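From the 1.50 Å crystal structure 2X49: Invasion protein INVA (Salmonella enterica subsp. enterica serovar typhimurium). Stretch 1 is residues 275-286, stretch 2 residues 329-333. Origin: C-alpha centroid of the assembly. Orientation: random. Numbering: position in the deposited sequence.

Stretch 1 (275-286) LITLKLDDLLIA
Stretch 2, residues 329-333: VIKTI

Stretch 1 enters as the last turns of a helix that begins earlier in the chain. Leu275 to Leu278 stay near -63/-42, Lys279 is -75/-26 and Leu280 -87/-18, with Lys279 N bonded to Leu275 O (3.1 Å) and Leu280 N to Ile276 O (3.0 Å). A type I turn from Leu280 to Leu283, closed by Leu283 N to Leu280 O at 3.2 Å, then leads into a loop in which Leu283 (-70/141) and Ile285 (-103/126) are extended and Leu284 between them is not (-110/-2). Residues 329 to 332 continue a strand that begins earlier in the chain. No backbone-to-backbone hydrogen bond joins the two stretches; side chains make most of the contact, joined by one backbone acceptor, Lys279 O, and 495 Å² is buried in all. The CA atoms of Lys279 and Ile333 lie 5.6 Å apart and set the register. The directions are opposed: the start of stretch 2 lies by Leu283 and Ile285, its end by the helix.

Val329 (-85/109, chi1 t) continues the strand out of reach of stretch 1. Ile330 departs from extended geometry at -90/-9 and points its CB toward stretch 1. With chi1 p and chi2 t, Ile330 CD1 lies 4.2 Å from Ile285 CD1 and 4.3 Å from Leu283 CD2. Leu283 and Ile285 are both m,t, and these branched, uncharged side chains can pack without leaving any polar group unsatisfied.

Lys331 returns to a fully extended backbone (-176/149) and is the polar center of the contact. Its chain runs out with chi1 t, chi2 at 130°, chi3 t and chi4 at -149°. The methylenes serve as a hydrophobic surface, Lys331 CD lying 3.7 Å from Leu283 CD2, while the length of the chain carries the ammonium to the helix and turn. There Lys331 NZ donates to Lys279 O at 2.8 Å and to Asp282 OD1 at 2.6 Å, the latter also a salt bridge. Asp282, chi1 p, brings its short carboxylate in from the turn, so one cation meets a backbone carbonyl and a negative charge together.

Thr332 (-116/135, chi1 m) turns its CB away, as suits a polar residue on the exposed side of the strand. Thr332 O is 3.6 Å from Lys279 NZ, a proximity rather than a hydrogen bond.

Ile333, with chi1 m and chi2 t, has the largest covered area, 107 Å². Ile333 CG2 approaches Ile276 CG1 at 4.2 Å and Ile333 CD1 approaches Leu280 CD2 at 4.2 Å, so the beta-branched side chain spans a helical turn. Between these residues in sequence, Lys279 (m,m,t, chi4 107°) places CB 4.0 Å from Ile333 CG1, its aliphatic base adding to the apolar packing.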

# COMPACT_ATOMS: atom_id res chain seq x y z
N LEU A 275 -18.59 -11.71 6.51
CA LEU A 275 -19.07 -10.55 7.31
C LEU A 275 -18.27 -9.27 6.94
O LEU A 275 -18.80 -8.19 6.79
CB LEU A 275 -18.95 -10.82 8.82
CG LEU A 275 -19.19 -9.60 9.70
CD1 LEU A 275 -20.67 -9.15 9.61
CD2 LEU A 275 -18.81 -9.93 11.16
N ILE A 276 -16.96 -9.42 6.81
CA ILE A 276 -16.07 -8.29 6.49
C ILE A 276 -16.47 -7.80 5.08
O ILE A 276 -16.68 -6.61 4.83
CB ILE A 276 -14.55 -8.66 6.62
CG1 ILE A 276 -14.16 -8.98 8.07
CG2 ILE A 276 -13.66 -7.56 6.00
CD1 ILE A 276 -12.82 -9.70 8.12
N THR A 277 -16.69 -8.77 4.21
CA THR A 277 -17.09 -8.45 2.82
C THR A 277 -18.37 -7.64 2.77
O THR A 277 -18.49 -6.62 2.08
CB THR A 277 -17.26 -9.73 1.96
OG1 THR A 277 -16.01 -10.43 1.87
CG2 THR A 277 -17.73 -9.37 0.55
N LEU A 278 -19.34 -8.07 3.56
CA LEU A 278 -20.64 -7.41 3.63
C LEU A 278 -20.58 -5.96 4.11
O LEU A 278 -21.26 -5.07 3.60
CB LEU A 278 -21.55 -8.22 4.55
CG LEU A 278 -22.93 -7.68 4.81
CD1 LEU A 278 -23.70 -7.61 3.49
CD2 LEU A 278 -23.66 -8.59 5.87
N LYS A 279 -19.71 -5.73 5.08
CA LYS A 279 -19.57 -4.41 5.69
C LYS A 279 -18.84 -3.48 4.77
O LYS A 279 -18.99 -2.25 4.83
CB LYS A 279 -18.88 -4.49 7.07
CG LYS A 279 -19.65 -5.31 8.02
CD LYS A 279 -20.96 -4.69 8.36
CE LYS A 279 -21.41 -5.14 9.72
NZ LYS A 279 -21.27 -4.02 10.70
N LEU A 280 -18.02 -4.05 3.92
CA LEU A 280 -17.21 -3.24 2.99
C LEU A 280 -18.00 -2.94 1.72
O LEU A 280 -17.66 -2.00 0.98
CB LEU A 280 -15.87 -3.88 2.61
CG LEU A 280 -14.82 -4.03 3.73
CD1 LEU A 280 -13.67 -4.94 3.25
CD2 LEU A 280 -14.27 -2.68 4.21
N ASP A 281 -19.04 -3.70 1.49
CA ASP A 281 -19.69 -3.77 0.14
C ASP A 281 -20.23 -2.44 -0.39
O ASP A 281 -20.24 -2.19 -1.60
CB ASP A 281 -20.80 -4.85 0.11
CG ASP A 281 -21.49 -4.96 -1.24
OD1 ASP A 281 -20.83 -5.34 -2.23
OD2 ASP A 281 -22.70 -4.71 -1.30
N ASP A 282 -20.67 -1.58 0.52
CA ASP A 282 -21.42 -0.36 0.11
C ASP A 282 -20.61 0.92 0.23
O ASP A 282 -21.12 2.03 0.06
CB ASP A 282 -22.78 -0.26 0.82
CG ASP A 282 -22.67 0.06 2.31
OD1 ASP A 282 -21.56 0.24 2.83
OD2 ASP A 282 -23.76 0.14 2.95
N LEU A 283 -19.32 0.73 0.43
CA LEU A 283 -18.34 1.87 0.50
C LEU A 283 -18.14 2.53 -0.85
O LEU A 283 -18.08 1.85 -1.90
CB LEU A 283 -16.97 1.45 1.02
CG LEU A 283 -16.99 0.80 2.38
CD1 LEU A 283 -15.60 0.45 2.81
CD2 LEU A 283 -17.70 1.78 3.32
N LEU A 284 -18.02 3.85 -0.81
CA LEU A 284 -17.85 4.67 -2.03
C LEU A 284 -16.47 5.29 -2.18
O LEU A 284 -16.20 6.01 -3.18
CB LEU A 284 -18.88 5.80 -2.09
CG LEU A 284 -20.33 5.38 -2.13
CD1 LEU A 284 -21.18 6.64 -2.26
CD2 LEU A 284 -20.61 4.44 -3.29
N ILE A 285 -15.65 5.04 -1.18
CA ILE A 285 -14.22 5.36 -1.24
C ILE A 285 -13.42 4.07 -1.50
O ILE A 285 -13.59 3.07 -0.83
CB ILE A 285 -13.77 6.08 0.03
CG1 ILE A 285 -14.55 7.40 0.16
CG2 ILE A 285 -12.30 6.33 0.03
CD1 ILE A 285 -14.03 8.26 1.28
N ALA A 286 -12.58 4.10 -2.54
CA ALA A 286 -11.77 2.91 -2.93
C ALA A 286 -10.88 2.45 -1.79
O ALA A 286 -10.39 3.23 -1.01
CB ALA A 286 -10.91 3.22 -4.13
N VAL A 329 -13.61 8.51 10.24
CA VAL A 329 -14.09 7.12 10.25
C VAL A 329 -15.42 7.04 9.51
O VAL A 329 -16.41 7.56 9.97
CB VAL A 329 -14.30 6.57 11.69
CG1 VAL A 329 -14.94 5.18 11.63
CG2 VAL A 329 -12.99 6.50 12.44
N ILE A 330 -15.38 6.42 8.33
CA ILE A 330 -16.57 6.37 7.42
C ILE A 330 -17.50 5.17 7.64
O ILE A 330 -18.63 5.12 7.15
CB ILE A 330 -16.17 6.45 5.94
CG1 ILE A 330 -15.48 5.18 5.47
CG2 ILE A 330 -15.31 7.70 5.68
CD1 ILE A 330 -15.15 5.21 3.95
N LYS A 331 -17.03 4.26 8.47
CA LYS A 331 -17.71 2.98 8.66
C LYS A 331 -17.05 2.12 9.73
O LYS A 331 -15.84 2.17 9.91
CB LYS A 331 -17.76 2.18 7.32
CG LYS A 331 -18.70 1.03 7.42
CD LYS A 331 -19.67 0.99 6.31
CE LYS A 331 -20.70 -0.04 6.57
NZ LYS A 331 -21.13 -0.58 5.28
N THR A 332 -17.88 1.32 10.39
CA THR A 332 -17.40 0.27 11.33
C THR A 332 -17.76 -1.13 10.85
O THR A 332 -18.85 -1.39 10.38
CB THR A 332 -17.99 0.49 12.76
OG1 THR A 332 -17.54 1.74 13.28
CG2 THR A 332 -17.52 -0.61 13.73
N ILE A 333 -16.78 -2.03 10.92
CA ILE A 333 -17.01 -3.45 10.57
C ILE A 333 -17.61 -4.26 11.73
O ILE A 333 -17.02 -4.37 12.80
CB ILE A 333 -15.74 -4.14 10.06
CG1 ILE A 333 -15.39 -3.57 8.69
CG2 ILE A 333 -15.98 -5.65 9.97
CD1 ILE A 333 -14.03 -3.89 8.19